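Local structure of ferric vibriobactin ABC transporter, periplasmic ferric vibriobactin-binding protein (Vibrio cholerae, 3R5T) at residues A[25-30]-A[88-93]; A[180-185]-A[197-202]; A[155-160]-A[285-290]; A[17-22]-A[112-117]. The protein binds the iron(III)-loaded siderophore vibriobactin in the periplasm and probably delivers it to an inner-membrane ABC transporter for iron uptake. All coordinates share one frame; numbering follows the deposited sequence.

Contact 1: A[25-30]-A[88-93]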
loop_
_atom_site.group_PDB
_atom_site.type_symbol
_atom_site.label_atom_id
_atom_site.label_comp_id
_atom_site.label_asym_id
_atom_site.label_seq_id
_atom_site.Cartn_x
_atom_site.Cartn_y
_atom_site.Cartn_z
ATOM N N ARG A 25 11.301 15.283 -13.537
ATOM C CA ARG A 25 11.139 15.996 -12.271
ATOM C C ARG A 25 9.734 15.733 -11.779
ATOM O O ARG A 25 8.833 16.545 -11.986
ATOM C CB ARG A 25 11.365 17.512 -12.437
ATOM C CG ARG A 25 12.760 17.898 -12.904
ATOM C CD ARG A 25 13.665 18.296 -11.740
ATOM N NE ARG A 25 13.105 19.343 -10.875
ATOM C CZ ARG A 25 13.505 19.542 -9.624
ATOM N NH1 ARG A 25 14.474 18.790 -9.124
ATOM N NH2 ARG A 25 12.954 20.495 -8.875
ATOM N N ILE A 26 9.545 14.581 -11.150
ATOM C CA ILE A 26 8.205 14.132 -10.780
ATOM C C ILE A 26 7.850 14.587 -9.363
ATOM O O ILE A 26 8.638 14.413 -8.444
ATOM C CB ILE A 26 8.096 12.592 -10.843
ATOM C CG1 ILE A 26 8.485 12.065 -12.232
ATOM C CG2 ILE A 26 6.702 12.141 -10.446
ATOM C CD1 ILE A 26 8.844 10.587 -12.260
ATOM N N LEU A 27 6.653 15.148 -9.212
ATOM C CA LEU A 27 6.157 15.613 -7.913
ATOM C C LEU A 27 4.959 14.766 -7.508
ATOM O O LEU A 27 3.964 14.691 -8.234
ATOM C CB LEU A 27 5.754 17.100 -7.984
ATOM C CG LEU A 27 5.415 17.759 -6.644
ATOM C CD1 LEU A 27 5.842 19.208 -6.633
ATOM C CD2 LEU A 27 3.945 17.608 -6.365
ATOM N N SER A 28 5.054 14.118 -6.352
ATOM C CA SER A 28 3.944 13.301 -5.894
ATOM C C SER A 28 3.090 14.034 -4.883
ATOM O O SER A 28 3.612 14.573 -3.891
ATOM C CB SER A 28 4.445 12.007 -5.262
ATOM O OG SER A 28 3.344 11.300 -4.720
ATOM N N THR A 29 1.785 14.084 -5.145
ATOM C CA THR A 29 0.855 14.691 -4.189
ATOM C C THR A 29 0.223 13.683 -3.237
ATOM O O THR A 29 -0.612 14.066 -2.410
ATOM C CB THR A 29 -0.294 15.479 -4.879
ATOM O OG1 THR A 29 -1.192 14.571 -5.541
ATOM C CG2 THR A 29 0.265 16.469 -5.902
ATOM N N ALA A 30 0.618 12.413 -3.376
ATOM C CA ALA A 30 0.045 11.323 -2.571
ATOM C C ALA A 30 1.155 10.487 -1.940
ATOM O O ALA A 30 1.861 9.742 -2.637
ATOM C CB ALA A 30 -0.897 10.414 -3.421
ATOM N N ASP A 88 7.703 18.275 -14.004
ATOM C CA ASP A 88 7.180 17.972 -15.332
ATOM C C ASP A 88 6.179 16.815 -15.322
ATOM O O ASP A 88 5.705 16.373 -16.372
ATOM C CB ASP A 88 8.304 17.728 -16.346
ATOM C CG ASP A 88 9.264 16.619 -15.930
ATOM O OD1 ASP A 88 8.998 15.899 -14.934
ATOM O OD2 ASP A 88 10.292 16.467 -16.637
ATOM N N LEU A 89 5.857 16.328 -14.131
ATOM C CA LEU A 89 4.752 15.390 -13.971
ATOM C C LEU A 89 4.281 15.509 -12.533
ATOM O O LEU A 89 5.092 15.475 -11.624
ATOM C CB LEU A 89 5.185 13.945 -14.248
ATOM C CG LEU A 89 4.065 12.898 -14.141
ATOM C CD1 LEU A 89 3.048 13.050 -15.272
ATOM C CD2 LEU A 89 4.632 11.484 -14.138
ATOM N N ILE A 90 2.971 15.603 -12.341
ATOM C CA ILE A 90 2.381 15.643 -11.003
ATOM C C ILE A 90 1.469 14.434 -10.838
ATOM O O ILE A 90 0.616 14.180 -11.694
ATOM C CB ILE A 90 1.575 16.955 -10.783
ATOM C CG1 ILE A 90 2.504 18.166 -10.878
ATOM C CG2 ILE A 90 0.873 16.954 -9.415
ATOM C CD1 ILE A 90 1.777 19.496 -11.022
ATOM N N VAL A 91 1.661 13.673 -9.756
ATOM C CA VAL A 91 0.891 12.452 -9.545
ATOM C C VAL A 91 -0.108 12.604 -8.421
ATOM O O VAL A 91 0.229 13.134 -7.356
ATOM C CB VAL A 91 1.801 11.238 -9.255
ATOM C CG1 VAL A 91 0.974 9.965 -9.234
ATOM C CG2 VAL A 91 2.915 11.151 -10.299
ATOM N N VAL A 92 -1.341 12.186 -8.695
ATOM C CA VAL A 92 -2.473 12.351 -7.780
ATOM C C VAL A 92 -3.161 11.012 -7.564
ATOM O O VAL A 92 -3.253 10.215 -8.486
ATOM C CB VAL A 92 -3.501 13.367 -8.366
ATOM C CG1 VAL A 92 -4.658 13.595 -7.423
ATOM C CG2 VAL A 92 -2.841 14.709 -8.698
ATOM N N SER A 93 -3.642 10.765 -6.350
ATOM C CA SER A 93 -4.383 9.549 -6.049
ATOM C C SER A 93 -5.871 9.793 -6.100
ATOM O O SER A 93 -6.345 10.910 -5.851
ATOM C CB SER A 93 -3.975 8.967 -4.695
ATOM O OG SER A 93 -4.348 9.832 -3.648
HETATM O O HOH W 1 -3.130 12.662 -4.552
#

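Contact 2: A[180-185]-A[197-202]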
loop_
_atom_site.group_PDB
_atom_site.type_symbol
_atom_site.label_atom_id
_atom_site.label_comp_id
_atom_site.label_asym_id
_atom_site.label_seq_id
_atom_site.Cartn_x
_atom_site.Cartn_y
_atom_site.Cartn_z
ATOM N N ALA A 180 -9.474 -6.208 5.147
ATOM C CA ALA A 180 -8.975 -6.193 3.762
ATOM C C ALA A 180 -9.838 -6.972 2.775
ATOM O O ALA A 180 -10.333 -8.062 3.078
ATOM C CB ALA A 180 -7.503 -6.703 3.674
ATOM N N LYS A 181 -9.980 -6.406 1.579
ATOM C CA LYS A 181 -10.747 -7.011 0.493
ATOM C C LYS A 181 -9.806 -7.668 -0.508
ATOM O O LYS A 181 -8.607 -7.370 -0.536
ATOM C CB LYS A 181 -11.626 -5.952 -0.187
ATOM C CG LYS A 181 -12.733 -5.424 0.729
ATOM C CD LYS A 181 -13.466 -4.230 0.136
ATOM C CE LYS A 181 -13.976 -4.528 -1.253
ATOM N NZ LYS A 181 -14.938 -3.479 -1.685
ATOM N N ALA A 182 -10.354 -8.577 -1.318
ATOM C CA ALA A 182 -9.552 -9.406 -2.225
ATOM C C ALA A 182 -8.628 -8.642 -3.162
ATOM O O ALA A 182 -7.532 -9.102 -3.439
ATOM C CB ALA A 182 -10.474 -10.322 -3.024
ATOM N N GLN A 183 -9.068 -7.495 -3.654
ATOM C CA GLN A 183 -8.267 -6.736 -4.616
ATOM C C GLN A 183 -7.219 -5.839 -3.959
ATOM O O GLN A 183 -6.423 -5.191 -4.645
ATOM C CB GLN A 183 -9.177 -5.888 -5.509
ATOM C CG GLN A 183 -10.170 -6.715 -6.308
ATOM C CD GLN A 183 -11.393 -5.928 -6.723
ATOM O OE1 GLN A 183 -12.478 -6.493 -6.901
ATOM N NE2 GLN A 183 -11.231 -4.620 -6.875
ATOM N N SER A 184 -7.223 -5.775 -2.628
ATOM C CA SER A 184 -6.268 -4.906 -1.928
ATOM C C SER A 184 -4.829 -5.352 -2.132
ATOM O O SER A 184 -4.538 -6.557 -2.304
ATOM C CB SER A 184 -6.589 -4.846 -0.427
ATOM O OG SER A 184 -6.287 -6.067 0.237
ATOM N N ALA A 185 -3.923 -4.383 -2.106
ATOM C CA ALA A 185 -2.505 -4.707 -2.183
ATOM C C ALA A 185 -2.105 -5.661 -1.057
ATOM O O ALA A 185 -1.272 -6.553 -1.259
ATOM C CB ALA A 185 -1.656 -3.467 -2.196
ATOM N N LEU A 197 -7.151 -16.133 1.642
ATOM C CA LEU A 197 -7.762 -14.968 2.295
ATOM C C LEU A 197 -9.262 -15.087 2.502
ATOM O O LEU A 197 -9.985 -15.525 1.606
ATOM C CB LEU A 197 -7.469 -13.688 1.501
ATOM C CG LEU A 197 -6.091 -13.045 1.689
ATOM C CD1 LEU A 197 -5.878 -12.654 3.145
ATOM C CD2 LEU A 197 -4.993 -13.986 1.216
ATOM N N GLU A 198 -9.723 -14.698 3.692
ATOM C CA GLU A 198 -11.151 -14.535 3.943
ATOM C C GLU A 198 -11.572 -13.145 3.459
ATOM O O GLU A 198 -10.882 -12.145 3.714
ATOM C CB GLU A 198 -11.476 -14.695 5.426
ATOM C CG GLU A 198 -12.891 -14.240 5.804
ATOM C CD GLU A 198 -13.172 -14.392 7.297
ATOM O OE1 GLU A 198 -12.208 -14.419 8.078
ATOM O OE2 GLU A 198 -14.348 -14.520 7.676
ATOM N N GLU A 199 -12.697 -13.088 2.759
ATOM C CA GLU A 199 -13.270 -11.821 2.314
ATOM C C GLU A 199 -14.366 -11.406 3.289
ATOM O O GLU A 199 -15.193 -12.223 3.683
ATOM C CB GLU A 199 -13.853 -11.951 0.900
ATOM C CG GLU A 199 -14.574 -10.705 0.348
ATOM C CD GLU A 199 -13.632 -9.691 -0.316
ATOM O OE1 GLU A 199 -14.120 -8.733 -0.946
ATOM O OE2 GLU A 199 -12.408 -9.845 -0.212
ATOM N N PRO A 200 -14.363 -10.128 3.702
ATOM C CA PRO A 200 -15.452 -9.655 4.567
ATOM C C PRO A 200 -16.757 -9.592 3.774
ATOM O O PRO A 200 -16.731 -9.311 2.576
ATOM C CB PRO A 200 -15.008 -8.237 4.961
ATOM C CG PRO A 200 -14.096 -7.807 3.848
ATOM C CD PRO A 200 -13.433 -9.053 3.319
ATOM N N ASP A 201 -17.877 -9.881 4.422
ATOM C CA ASP A 201 -19.173 -9.834 3.753
ATOM C C ASP A 201 -19.442 -8.413 3.268
ATOM O O ASP A 201 -19.469 -7.483 4.068
ATOM C CB ASP A 201 -20.261 -10.287 4.727
ATOM C CG ASP A 201 -21.623 -10.457 4.069
ATOM O OD1 ASP A 201 -21.913 -9.770 3.074
ATOM O OD2 ASP A 201 -22.422 -11.275 4.577
ATOM N N PRO A 202 -19.631 -8.231 1.950
ATOM C CA PRO A 202 -19.850 -6.882 1.408
ATOM C C PRO A 202 -21.025 -6.160 2.063
ATOM O O PRO A 202 -21.065 -4.925 2.102
ATOM C CB PRO A 202 -20.133 -7.140 -0.076
ATOM C CG PRO A 202 -19.459 -8.446 -0.369
ATOM C CD PRO A 202 -19.587 -9.259 0.893
HETATM O O HOH W 2 -9.270 -10.090 4.954
#

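Contact 3: A[155-160]-A[285-290]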
loop_
_atom_site.group_PDB
_atom_site.type_symbol
_atom_site.label_atom_id
_atom_site.label_comp_id
_atom_site.label_asym_id
_atom_site.label_seq_id
_atom_site.Cartn_x
_atom_site.Cartn_y
_atom_site.Cartn_z
ATOM N N ARG A 155 7.205 -18.725 -0.947
ATOM C CA ARG A 155 5.982 -19.519 -0.937
ATOM C C ARG A 155 6.289 -20.995 -0.684
ATOM O O ARG A 155 5.542 -21.685 0.016
ATOM C CB ARG A 155 5.240 -19.336 -2.267
ATOM C CG ARG A 155 3.894 -20.030 -2.343
ATOM C CD ARG A 155 3.121 -19.547 -3.562
ATOM N NE ARG A 155 3.744 -19.981 -4.810
ATOM C CZ ARG A 155 4.323 -19.172 -5.693
ATOM N NH1 ARG A 155 4.373 -17.860 -5.481
ATOM N NH2 ARG A 155 4.853 -19.683 -6.796
ATOM N N ASP A 156 7.405 -21.461 -1.244
ATOM C CA ASP A 156 7.826 -22.862 -1.147
ATOM C C ASP A 156 8.418 -23.287 0.195
ATOM O O ASP A 156 8.592 -24.480 0.442
ATOM C CB ASP A 156 8.844 -23.181 -2.247
ATOM C CG ASP A 156 8.208 -23.325 -3.607
ATOM O OD1 ASP A 156 6.976 -23.532 -3.671
ATOM O OD2 ASP A 156 8.956 -23.254 -4.611
ATOM N N VAL A 157 8.760 -22.329 1.049
ATOM C CA VAL A 157 9.345 -22.665 2.349
ATOM C C VAL A 157 8.466 -22.313 3.554
ATOM O O VAL A 157 8.748 -22.746 4.674
ATOM C CB VAL A 157 10.738 -22.017 2.546
ATOM C CG1 VAL A 157 11.692 -22.434 1.435
ATOM C CG2 VAL A 157 10.614 -20.497 2.634
ATOM N N LEU A 158 7.409 -21.537 3.349
ATOM C CA LEU A 158 6.536 -21.205 4.469
ATOM C C LEU A 158 5.665 -22.385 4.871
ATOM O O LEU A 158 5.110 -23.091 4.027
ATOM C CB LEU A 158 5.631 -20.011 4.147
ATOM C CG LEU A 158 6.269 -18.666 3.806
ATOM C CD1 LEU A 158 5.181 -17.647 3.546
ATOM C CD2 LEU A 158 7.195 -18.202 4.913
ATOM N N ASP A 159 5.584 -22.610 6.174
ATOM C CA ASP A 159 4.627 -23.553 6.725
ATOM C C ASP A 159 3.528 -22.751 7.410
ATOM O O ASP A 159 3.565 -22.542 8.621
ATOM C CB ASP A 159 5.304 -24.500 7.720
ATOM C CG ASP A 159 6.128 -25.583 7.038
ATOM O OD1 ASP A 159 7.040 -26.132 7.691
ATOM O OD2 ASP A 159 5.867 -25.891 5.855
ATOM N N LEU A 160 2.565 -22.287 6.618
ATOM C CA LEU A 160 1.480 -21.468 7.135
ATOM C C LEU A 160 0.491 -22.298 7.938
ATOM O O LEU A 160 0.366 -23.507 7.723
ATOM C CB LEU A 160 0.748 -20.779 5.985
ATOM C CG LEU A 160 1.566 -19.776 5.170
ATOM C CD1 LEU A 160 0.848 -19.452 3.860
ATOM C CD2 LEU A 160 1.846 -18.507 5.994
ATOM N N ARG A 285 8.608 -16.184 11.099
ATOM C CA ARG A 285 7.646 -16.918 11.913
ATOM C C ARG A 285 7.273 -18.288 11.366
ATOM O O ARG A 285 7.079 -19.222 12.139
ATOM C CB ARG A 285 6.368 -16.115 12.192
ATOM C CG ARG A 285 5.450 -16.862 13.165
ATOM C CD ARG A 285 4.251 -16.057 13.606
ATOM N NE ARG A 285 4.537 -15.164 14.726
ATOM C CZ ARG A 285 4.510 -15.502 16.016
ATOM N NH1 ARG A 285 4.242 -16.740 16.407
ATOM N NH2 ARG A 285 4.767 -14.578 16.925
ATOM N N PHE A 286 7.163 -18.405 10.046
ATOM C CA PHE A 286 6.602 -19.621 9.445
ATOM C C PHE A 286 7.590 -20.506 8.676
ATOM O O PHE A 286 7.225 -21.590 8.243
ATOM C CB PHE A 286 5.391 -19.283 8.563
ATOM C CG PHE A 286 4.266 -18.597 9.301
ATOM C CD1 PHE A 286 3.907 -17.293 8.983
ATOM C CD2 PHE A 286 3.569 -19.252 10.309
ATOM C CE1 PHE A 286 2.879 -16.654 9.664
ATOM C CE2 PHE A 286 2.534 -18.616 10.985
ATOM C CZ PHE A 286 2.193 -17.321 10.660
ATOM N N ALA A 287 8.830 -20.057 8.513
ATOM C CA ALA A 287 9.850 -20.870 7.858
ATOM C C ALA A 287 10.867 -21.360 8.885
ATOM O O ALA A 287 11.018 -20.768 9.952
ATOM C CB ALA A 287 10.534 -20.084 6.748
ATOM N N GLY A 288 11.558 -22.448 8.569
ATOM C CA GLY A 288 12.504 -23.018 9.512
ATOM C C GLY A 288 13.851 -22.329 9.435
ATOM O O GLY A 288 13.933 -21.101 9.316
ATOM N N GLU A 289 14.910 -23.125 9.510
ATOM C CA GLU A 289 16.256 -22.628 9.262
ATOM C C GLU A 289 16.438 -22.386 7.772
ATOM O O GLU A 289 17.552 -22.419 7.254
ATOM C CB GLU A 289 17.306 -23.613 9.780
ATOM C CG GLU A 289 17.765 -23.323 11.199
ATOM C CD GLU A 289 16.607 -23.084 12.145
ATOM O OE1 GLU A 289 15.686 -23.928 12.177
ATOM O OE2 GLU A 289 16.617 -22.055 12.856
ATOM N N GLN A 290 15.320 -22.159 7.090
ATOM C CA GLN A 290 15.325 -21.772 5.688
ATOM C C GLN A 290 14.953 -20.302 5.616
ATOM O O GLN A 290 15.044 -19.671 4.564
ATOM C CB GLN A 290 14.314 -22.601 4.902
ATOM C CG GLN A 290 14.274 -24.064 5.308
ATOM C CD GLN A 290 13.375 -24.881 4.411
ATOM O OE1 GLN A 290 12.479 -25.583 4.882
ATOM N NE2 GLN A 290 13.600 -24.789 3.107
#

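Contact 4: A[17-22]-A[112-117]. With MOH (methanol), chain D.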
loop_
_atom_site.group_PDB
_atom_site.type_symbol
_atom_site.label_atom_id
_atom_site.label_comp_id
_atom_site.label_asym_id
_atom_site.label_seq_id
_atom_site.Cartn_x
_atom_site.Cartn_y
_atom_site.Cartn_z
ATOM N N THR A 17 -4.298 12.287 -20.008
ATOM C CA THR A 17 -3.285 13.326 -19.893
ATOM C C THR A 17 -2.197 13.055 -20.901
ATOM O O THR A 17 -1.659 11.955 -20.953
ATOM C CB THR A 17 -2.647 13.360 -18.481
ATOM O OG1 THR A 17 -3.649 13.705 -17.526
ATOM C CG2 THR A 17 -1.503 14.364 -18.415
ATOM N N THR A 18 -1.884 14.046 -21.723
ATOM C CA THR A 18 -0.757 13.910 -22.620
ATOM C C THR A 18 0.515 14.341 -21.916
ATOM O O THR A 18 0.630 15.453 -21.385
ATOM C CB THR A 18 -0.966 14.704 -23.918
ATOM O OG1 THR A 18 -2.106 14.178 -24.593
ATOM C CG2 THR A 18 0.250 14.596 -24.831
ATOM N N ILE A 19 1.464 13.422 -21.869
ATOM C CA ILE A 19 2.768 13.709 -21.314
ATOM C C ILE A 19 3.720 13.981 -22.470
ATOM O O ILE A 19 4.059 13.087 -23.243
ATOM C CB ILE A 19 3.247 12.541 -20.439
ATOM C CG1 ILE A 19 2.179 12.183 -19.397
ATOM C CG2 ILE A 19 4.559 12.877 -19.779
ATOM C CD1 ILE A 19 2.513 10.945 -18.591
ATOM N N PRO A 20 4.121 15.242 -22.619
ATOM C CA PRO A 20 4.834 15.713 -23.815
ATOM C C PRO A 20 6.240 15.148 -23.951
ATOM O O PRO A 20 6.714 14.907 -25.062
ATOM C CB PRO A 20 4.912 17.235 -23.602
ATOM C CG PRO A 20 3.871 17.543 -22.571
ATOM C CD PRO A 20 3.769 16.337 -21.700
ATOM N N SER A 21 6.896 14.940 -22.816
ATOM C CA SER A 21 8.281 14.485 -22.782
ATOM C C SER A 21 8.490 13.548 -21.595
ATOM O O SER A 21 7.752 13.626 -20.610
ATOM C CB SER A 21 9.211 15.696 -22.647
ATOM O OG SER A 21 8.752 16.569 -21.625
ATOM N N GLN A 22 9.492 12.671 -21.674
ATOM C CA GLN A 22 9.763 11.774 -20.544
ATOM C C GLN A 22 9.964 12.578 -19.267
ATOM O O GLN A 22 10.846 13.422 -19.187
ATOM C CB GLN A 22 10.996 10.902 -20.771
ATOM C CG GLN A 22 11.235 9.886 -19.657
ATOM C CD GLN A 22 12.302 8.858 -20.002
ATOM O OE1 GLN A 22 13.154 9.105 -20.857
ATOM N NE2 GLN A 22 12.264 7.705 -19.335
ATOM N N PRO A 112 1.821 18.533 -16.548
ATOM C CA PRO A 112 0.981 17.363 -16.830
ATOM C C PRO A 112 0.678 16.624 -15.535
ATOM O O PRO A 112 1.592 16.286 -14.780
ATOM C CB PRO A 112 1.865 16.510 -17.741
ATOM C CG PRO A 112 2.725 17.531 -18.467
ATOM C CD PRO A 112 3.012 18.590 -17.422
ATOM N N THR A 113 -0.600 16.386 -15.276
ATOM C CA THR A 113 -1.048 15.803 -14.015
ATOM C C THR A 113 -1.811 14.509 -14.284
ATOM O O THR A 113 -2.730 14.487 -15.100
ATOM C CB THR A 113 -1.924 16.828 -13.254
ATOM O OG1 THR A 113 -1.127 17.976 -12.966
ATOM C CG2 THR A 113 -2.449 16.264 -11.940
ATOM N N ILE A 114 -1.403 13.438 -13.608
ATOM C CA ILE A 114 -2.040 12.131 -13.775
ATOM C C ILE A 114 -2.688 11.641 -12.480
ATOM O O ILE A 114 -2.298 12.047 -11.375
ATOM C CB ILE A 114 -1.061 11.076 -14.343
ATOM C CG1 ILE A 114 0.086 10.771 -13.350
ATOM C CG2 ILE A 114 -0.571 11.523 -15.731
ATOM C CD1 ILE A 114 0.918 9.531 -13.751
ATOM N N LEU A 115 -3.682 10.773 -12.639
ATOM C CA LEU A 115 -4.521 10.315 -11.534
ATOM C C LEU A 115 -4.586 8.782 -11.543
ATOM O O LEU A 115 -5.010 8.172 -12.537
ATOM C CB LEU A 115 -5.918 10.917 -11.704
ATOM C CG LEU A 115 -7.043 10.503 -10.765
ATOM C CD1 LEU A 115 -6.724 10.901 -9.331
ATOM C CD2 LEU A 115 -8.369 11.095 -11.210
ATOM N N VAL A 116 -4.165 8.180 -10.426
ATOM C CA VAL A 116 -4.097 6.732 -10.265
ATOM C C VAL A 116 -4.836 6.321 -8.998
ATOM O O VAL A 116 -4.952 7.091 -8.041
ATOM C CB VAL A 116 -2.626 6.226 -10.208
ATOM C CG1 VAL A 116 -1.915 6.535 -11.523
ATOM C CG2 VAL A 116 -1.875 6.846 -9.018
ATOM N N ASP A 117 -5.372 5.109 -9.004
ATOM C CA ASP A 117 -6.045 4.567 -7.837
ATOM C C ASP A 117 -5.226 3.403 -7.312
ATOM O O ASP A 117 -5.093 2.371 -7.983
ATOM C CB ASP A 117 -7.455 4.120 -8.207
ATOM C CG ASP A 117 -8.279 3.709 -6.995
ATOM O OD1 ASP A 117 -7.729 3.671 -5.870
ATOM O OD2 ASP A 117 -9.478 3.427 -7.190
HETATM C C MOH D . -6.189 3.815 -11.840
HETATM O O MOH D . -4.923 3.537 -11.248
#

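Contact 1: A[25-30]-A[88-93]
The flat carboxylate of Asp88 takes the backbone N of Arg25 from above its plane: OD1 lies 2.8 Å from that N, which stands 35° out of the plane, while OD2 turns to the backbone N of Lys24. With CG held between its own backbone N and carbonyl carbon (chi1 56°), the carboxylate stays close to the backbone, and Asp88 N donates to Arg25 O. From here strands 26-28 and 89-93 run parallel, Leu27 giving its N to Leu89 O and taking Val91 N at its O. Thr29 grips Val91 O twice: its backbone N donates, and OG1 adds a second bond of 2.7 Å, tilted 22° from the carbonyl plane. A water that donates to Thr29 OG1 and accepts from Ser93 N carries the pairing past the last direct bond. One side of the sheet closes with Ile26 CG2 on Val91 CG2 at 3.9 Å, near Thr134 of helix 123-134; Thr29 CG2 meets Ile90 CG2 at 3.6 Å. In this five-stranded parallel, Rossmann-like sheet, strand 26-28 bonds on its other side to strand 44-49, through Ile26 and Ser28, while strand 89-93 is flanked by strand 113-116.

Contact 2: A[180-185]-A[197-202]
Glu199 reaches toward Lys181 and Ala182 because its CG is anti to the backbone N (chi1 176°) and the chain then bends at chi2 (85°), turning CD back toward the type I beta turn from Lys181 to Ser184. That turn is the link between strand 177-180 and helix 185-192, with Ser184 as the N-cap of the helix. In the conformer described, one of two modelled for Glu199, OE2 lies 2.7 Å from Ala182 N. The bond is weak and bent, 129° at the hydrogen, and with two conformers its persistence is doubtful. OE2 also sits against the alanine CB, while OE1 faces the CB of Lys181. The lysine does not close a salt bridge with this carboxylate: its NZ is hydrogen-bonded to His211 O, and 5.4 Å separates NZ from Glu199 OE1, near enough for some electrostatic attraction at most.

Pro200 packs beside the turn: its CD lies 3.3 Å from Ala180 O, and its CG is 4.2 Å from Lys181 CG, the two side chains crossing at about a right angle; Leu215 of strand 214-217 also touches both. On the far side of the turn, Lys181 O accepts from both Ser184 N and Ser184 OG, while the same OG caps Ala187 N. The two loops bracket helix 185-192 in the C-terminal lobe, beside its mixed sheet, with the side chain of Ala180 about 8 Å from the bound vibriobactin. They are bridged by one water that donates to Ala180 O at 3.0 Å and to Glu198 O at 2.9 Å.

Contact 3: A[155-160]-A[285-290]
Leu158 and Ala287 meet at the apolar centre, where Leu158 CD2 lies 4.2 Å from Ala287 CB and equally near to Phe286 CB. Val157 extends this patch by setting its CG2 4.1 Å from the same alanine CB. Beyond it stands the ring of Phe286, clasped on both faces: Leu160 CD2 sits over one, 4.3 Å from the centroid and 27° off the normal in a CH-pi contact, while Arg285 CG lies above the centre of the opposite face. The leucine and phenylalanine side chains cross at about a right angle, and the CD2 methyl is the leucine atom that touches the ring. At the polar edge, Asp159 N donates to Phe286 O at 2.8 Å. This bond is fairly straight at the hydrogen (164°), although the donor stands 39° above the carbonyl plane. The contact is thus packing of a helix C terminus, closed by a backbone bond just where Ala287 leaves helical geometry, against the loop that follows helix 137-155 and leads to strand 165-169 of the C-terminal lobe. Leu283, one turn back in helix 272-286, packs on Val157 and Leu158, and Tyr261 of strand 260-264 meets the Phe286 ring edge-to-face.

Contact 4: A[17-22]-A[112-117]
Thr17 points its CB at strand 113-116, meeting Ile114 CG2 at 3.9 Å, and from there its two branches divide the work. OG1, beside the backbone N (chi1 -64°), donates to Thr113 O at 2.7 Å, tilted 30° from the carbonyl plane; Asn11 ND2 binds this hydroxyl too. The methyl CG2, anti to the backbone N, rests near Thr113 O and packs on Pro112 CB at 4.1 Å. One polar and one apolar tip therefore fix the same side chain. Ile19, next but one along the strand, brings CD1 to within 4.2 Å of Ile114 CG2, so that this methyl serves both residues. At the end of the contact two proline rings cross obliquely, Pro20 CD lying 3.6 Å from Pro112 CG. Farther along, Asp117 N donates to the oxygen of a methanol, probably from the crystallisation liquor, at 2.8 Å; Gln129 OE1 also binds it. No backbone bonds join the two strands, whose directions differ by 123°. What results is side-chain packing of an N-terminal beta hairpin, strands 7-10 and 16-19, against an outermost strand of a parallel Rossmann-like sheet, whose helix 123-134 also packs on Ile19 and Ile114.

How the contacts relate
From the N terminus, the chain passes through the hairpin strand of 17-22 and the inner strand of 25-30 before the partners of both return: 88-93 closes contact 1, then 112-117 closes contact 4 around it. These nested loops share one sheet, since strands 89-93 and 113-116 are neighbours. Helix 137-155 then leads to the other lobe, where contact 3 opens at 155-160 and closes at 285-290, enclosing the short loop of contact 2. No loops cross; the two nested pairs follow in series. Contacts 1 and 4 join sheet and hairpin of the N-terminal lobe, contact 2 brackets a helix of the C-terminal lobe, and contact 3 joins that lobe's entry to its final helix.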